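Local structure of flagellar protein FliT (Bordetella bronchiseptica, 3H3M) at residues Ala40-Trp43 / Asp44-Leu47; Leu81-Ile84 / Leu85-Ala89. The protein is a flagellar protein of the FliT family, whose members act as export chaperones in flagellar assembly, and probably serves a similar role here. All blocks are in the same frame, centred on the assembly; numbering follows the deposited sequence.

Contact 1. Residues Ala40-Trp43 / Asp44-Leu47; sequences ASNW and DLVL
The side-chain amide of N42 reaches forward to L45 and caps the first turn of helix 43-63. Its OD1 accepts the backbone N-H of L45, with N42 OD1 and L45 N 3.1 Å apart. The bond is noticeably bent, 148° at the hydrogen, and the donor stands above the plane of the amide, about 45° out of it, well off the direction of a lone pair. A chi1 of -164° sets CG of N42 opposite the backbone N and beside the carbonyl carbon, which brings OD1 to the N-H of L45. The same oxygen rests against the aliphatic part of its partner, N42 OD1 to L45 CB being 3.3 Å.

Regular helical bonding begins at once behind the cap. The carbonyl of N42 receives V46 N in a nearly straight bond (N42 O to V46 N 3.1 Å), and that of W43 receives L47 N (W43 O to L47 N 3.0 Å). V46 also lays its CG2 methyl against the first of these acceptors, 3.3 Å from N42 O.

Two motifs meet in this short helix-turn-helix link. Helix 20-39 closes in a Schellman motif whose C-prime residue is S41, with positive phi; its terminal carbonyls are taken up by S41 N, bonded to A38 O, and N42 N, bonded to A37 O. N42 thus serves both helices, giving its backbone N-H to the end of helix 20-39 and its side-chain oxygen to the start of helix 43-63. A weak bond from W43 N to S41 O spans the join, and the S41 carbonyl carbon sits over the centre of one face of the W43 indole, 3.7 Å above the ring plane. The same indole packs on A95 and Q98 of helix 72-105 and on L99 of the second subunit.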
loop_
_atom_site.group_PDB
_atom_site.type_symbol
_atom_site.label_atom_id
_atom_site.label_comp_id
_atom_site.label_asym_id
_atom_site.label_seq_id
_atom_site.Cartn_x
_atom_site.Cartn_y
_atom_site.Cartn_z
ATOM N N ALA A 40 -15.118 -7.038 5.101
ATOM C CA ALA A 40 -16.413 -7.641 4.805
ATOM C C ALA A 40 -16.214 -8.670 3.718
ATOM O O ALA A 40 -17.189 -9.131 3.156
ATOM C CB ALA A 40 -17.437 -6.575 4.300
ATOM N N SER A 41 -14.968 -8.968 3.389
ATOM C CA SER A 41 -14.635 -9.900 2.308
ATOM C C SER A 41 -15.203 -9.516 0.945
ATOM O O SER A 41 -15.543 -10.369 0.142
ATOM C CB SER A 41 -15.045 -11.343 2.673
ATOM O OG SER A 41 -14.316 -11.824 3.824
ATOM N N ASN A 42 -15.267 -8.228 0.671
ATOM C CA ASN A 42 -15.855 -7.776 -0.580
ATOM C C ASN A 42 -14.672 -7.426 -1.435
ATOM O O ASN A 42 -14.225 -6.281 -1.531
ATOM C CB ASN A 42 -16.836 -6.613 -0.382
ATOM C CG ASN A 42 -17.722 -6.397 -1.578
ATOM O OD1 ASN A 42 -17.287 -6.579 -2.734
ATOM N ND2 ASN A 42 -18.985 -5.981 -1.332
ATOM N N TRP A 43 -14.133 -8.469 -2.015
ATOM C CA TRP A 43 -12.911 -8.361 -2.784
ATOM C C TRP A 43 -13.122 -7.481 -3.990
ATOM O O TRP A 43 -12.292 -6.650 -4.270
ATOM C CB TRP A 43 -12.409 -9.760 -3.130
ATOM C CG TRP A 43 -12.422 -10.627 -1.892
ATOM C CD1 TRP A 43 -13.110 -11.786 -1.698
ATOM C CD2 TRP A 43 -11.749 -10.355 -0.652
ATOM N NE1 TRP A 43 -12.880 -12.266 -0.434
ATOM C CE2 TRP A 43 -12.056 -11.404 0.229
ATOM C CE3 TRP A 43 -10.922 -9.334 -0.219
ATOM C CZ2 TRP A 43 -11.550 -11.479 1.500
ATOM C CZ3 TRP A 43 -10.457 -9.381 1.066
ATOM C CH2 TRP A 43 -10.767 -10.461 1.914
ATOM N N ASP A 44 -14.286 -7.569 -4.599
ATOM C CA ASP A 44 -14.597 -6.824 -5.832
ATOM C C ASP A 44 -14.775 -5.322 -5.604
ATOM O O ASP A 44 -14.438 -4.518 -6.478
ATOM C CB ASP A 44 -15.841 -7.410 -6.538
ATOM C CG ASP A 44 -15.502 -8.610 -7.410
ATOM O OD1 ASP A 44 -14.320 -8.699 -7.867
ATOM O OD2 ASP A 44 -16.380 -9.471 -7.637
ATOM N N LEU A 45 -15.253 -4.959 -4.429
ATOM C CA LEU A 45 -15.307 -3.585 -4.022
ATOM C C LEU A 45 -13.902 -3.085 -3.784
ATOM O O LEU A 45 -13.506 -2.013 -4.298
ATOM C CB LEU A 45 -16.196 -3.414 -2.761
ATOM C CG LEU A 45 -16.324 -2.011 -2.192
ATOM C CD1 LEU A 45 -16.606 -0.931 -3.280
ATOM C CD2 LEU A 45 -17.374 -2.048 -1.093
ATOM N N VAL A 46 -13.102 -3.866 -3.067
ATOM C CA VAL A 46 -11.723 -3.445 -2.794
ATOM C C VAL A 46 -11.064 -3.101 -4.119
ATOM O O VAL A 46 -10.451 -2.035 -4.244
ATOM C CB VAL A 46 -10.908 -4.535 -2.078
ATOM C CG1 VAL A 46 -9.455 -4.171 -2.067
ATOM C CG2 VAL A 46 -11.447 -4.763 -0.664
ATOM N N LEU A 47 -11.208 -3.996 -5.110
ATOM C CA LEU A 47 -10.658 -3.768 -6.452
ATOM C C LEU A 47 -11.262 -2.543 -7.126
ATOM O O LEU A 47 -10.590 -1.819 -7.824
ATOM C CB LEU A 47 -10.961 -4.952 -7.364
ATOM C CG LEU A 47 -9.892 -6.026 -7.523
ATOM C CD1 LEU A 47 -10.397 -7.026 -8.572
ATOM C CD2 LEU A 47 -8.501 -5.450 -7.852
#

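Contact 2. Residues Leu81-Ile84 / Leu85-Ala89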
loop_
_atom_site.group_PDB
_atom_site.type_symbol
_atom_site.label_atom_id
_atom_site.label_comp_id
_atom_site.label_asym_id
_atom_site.label_seq_id
_atom_site.Cartn_x
_atom_site.Cartn_y
_atom_site.Cartn_z
ATOM N N LEU A 81 0.772 9.022 5.652
ATOM C CA LEU A 81 1.491 7.906 5.083
ATOM C C LEU A 81 1.470 6.675 5.986
ATOM O O LEU A 81 1.167 5.583 5.552
ATOM C CB LEU A 81 2.930 8.303 4.780
ATOM C CG LEU A 81 3.056 9.309 3.637
ATOM C CD1 LEU A 81 4.546 9.490 3.203
ATOM C CD2 LEU A 81 2.204 8.853 2.473
ATOM N N VAL A 82 1.798 6.847 7.254
ATOM C CA VAL A 82 1.769 5.702 8.162
ATOM C C VAL A 82 0.399 5.046 8.089
ATOM O O VAL A 82 0.294 3.829 8.043
ATOM C CB VAL A 82 2.045 6.108 9.587
ATOM C CG1 VAL A 82 1.460 5.100 10.505
ATOM C CG2 VAL A 82 3.546 6.254 9.800
ATOM N N ARG A 83 -0.639 5.876 8.050
ATOM C CA ARG A 83 -2.018 5.395 7.956
ATOM C C ARG A 83 -2.320 4.665 6.629
ATOM O O ARG A 83 -3.009 3.622 6.639
ATOM C CB ARG A 83 -2.984 6.553 8.132
ATOM C CG ARG A 83 -4.477 6.178 7.930
ATOM C CD ARG A 83 -5.015 5.040 8.917
ATOM N NE ARG A 83 -4.677 5.275 10.342
ATOM C CZ ARG A 83 -5.456 5.890 11.252
ATOM N NH1 ARG A 83 -6.664 6.349 10.932
ATOM N NH2 ARG A 83 -5.029 6.043 12.506
ATOM N N ILE A 84 -1.837 5.227 5.512
ATOM C CA ILE A 84 -2.041 4.617 4.185
ATOM C C ILE A 84 -1.318 3.279 4.131
ATOM O O ILE A 84 -1.860 2.274 3.677
ATOM C CB ILE A 84 -1.446 5.505 3.044
ATOM C CG1 ILE A 84 -2.189 6.840 2.880
ATOM C CG2 ILE A 84 -1.428 4.783 1.698
ATOM C CD1 ILE A 84 -1.363 7.886 2.129
ATOM N N LEU A 85 -0.062 3.268 4.555
ATOM C CA LEU A 85 0.686 2.024 4.582
ATOM C C LEU A 85 0.042 0.980 5.530
ATOM O O LEU A 85 -0.074 -0.189 5.172
ATOM C CB LEU A 85 2.143 2.278 4.957
ATOM C CG LEU A 85 3.021 3.135 3.998
ATOM C CD1 LEU A 85 4.440 3.376 4.616
ATOM C CD2 LEU A 85 3.094 2.594 2.557
ATOM N N GLU A 86 -0.356 1.384 6.735
ATOM C CA GLU A 86 -1.026 0.467 7.672
ATOM C C GLU A 86 -2.312 -0.119 7.068
ATOM O O GLU A 86 -2.640 -1.303 7.249
ATOM C CB GLU A 86 -1.406 1.180 8.970
ATOM C CG GLU A 86 -0.290 1.424 9.942
ATOM C CD GLU A 86 -0.787 2.048 11.268
ATOM O OE1 GLU A 86 -1.894 2.645 11.295
ATOM O OE2 GLU A 86 -0.046 1.929 12.276
ATOM N N ASN A 87 -3.044 0.717 6.346
ATOM C CA ASN A 87 -4.250 0.253 5.661
ATOM C C ASN A 87 -3.975 -0.733 4.565
ATOM O O ASN A 87 -4.673 -1.747 4.428
ATOM C CB ASN A 87 -5.040 1.432 5.140
ATOM C CG ASN A 87 -5.827 2.104 6.218
ATOM O OD1 ASN A 87 -6.053 1.517 7.302
ATOM N ND2 ASN A 87 -6.281 3.347 5.942
ATOM N N ASP A 88 -2.923 -0.473 3.826
ATOM C CA ASP A 88 -2.495 -1.341 2.745
ATOM C C ASP A 88 -2.109 -2.686 3.331
ATOM O O ASP A 88 -2.526 -3.739 2.843
ATOM C CB ASP A 88 -1.325 -0.683 2.005
ATOM C CG ASP A 88 -1.775 0.226 0.827
ATOM O OD1 ASP A 88 -2.977 0.535 0.736
ATOM O OD2 ASP A 88 -0.920 0.593 -0.050
ATOM N N ALA A 89 -1.339 -2.662 4.418
ATOM C CA ALA A 89 -0.911 -3.923 5.076
ATOM C C ALA A 89 -2.111 -4.706 5.609
ATOM O O ALA A 89 -2.175 -5.921 5.496
ATOM C CB ALA A 89 0.076 -3.645 6.174
#
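R83 reaches over two residues of the following turn, E86 and N87, and meets them in different ways. Against E86 the guanidinium and carboxylate planes are almost parallel, 3° apart, but the pair is loose: R83 NE and E86 OE1 are 3.9 Å apart, a long salt bridge. Against N87 the guanidinium is turned 54° from the amide plane, and the touch is made by the arginine's aliphatic portion, with R83 CD 3.6 Å from N87 ND2. Bends at chi2 and chi3 fold the R83 chain so that CG and CD lie against the N87 amide while NE lies nearest E86 OE1.

E86 runs alongside V82, pointing the same way, and its carboxylate carbon rests on a methyl, with V82 CG1 and E86 CD 3.9 Å apart. Its CG lies still nearer the backbone, 3.1 Å from V82 O, the carbonyl that also accepts E86 N at 2.8 Å. The stronger partner of the carboxylate is R61 of the second subunit, which forms a salt bridge with E86 OE2.

These side chains stand on successive turns of helix 72-105. N87 faces helix 20-39 of its own chain, where ND2 is hydrogen-bonded to both T31 and S32, whereas L85 packs on Y53 of the second subunit, and L81 meets Y24 of both chains.

Contact 1 comes first along the chain, at the turn from helix 20-39 into helix 43-63; contact 2 follows within helix 72-105, the last of the three. Their centres lie about 17 Å apart and their nearest atoms about 8 Å, so they do not touch. Helix 20-39 adjoins both: its A37 and A38 pack on residues of contact 1, and its T31 and S32 bond to contact 2. Residues 40-47 thus close one end of the helical bundle, while residues 81-89 lie nearer its middle. Both contacts also border the second subunit, so residues of the turn and of the middle of helix 72-105 take part in the subunit interface.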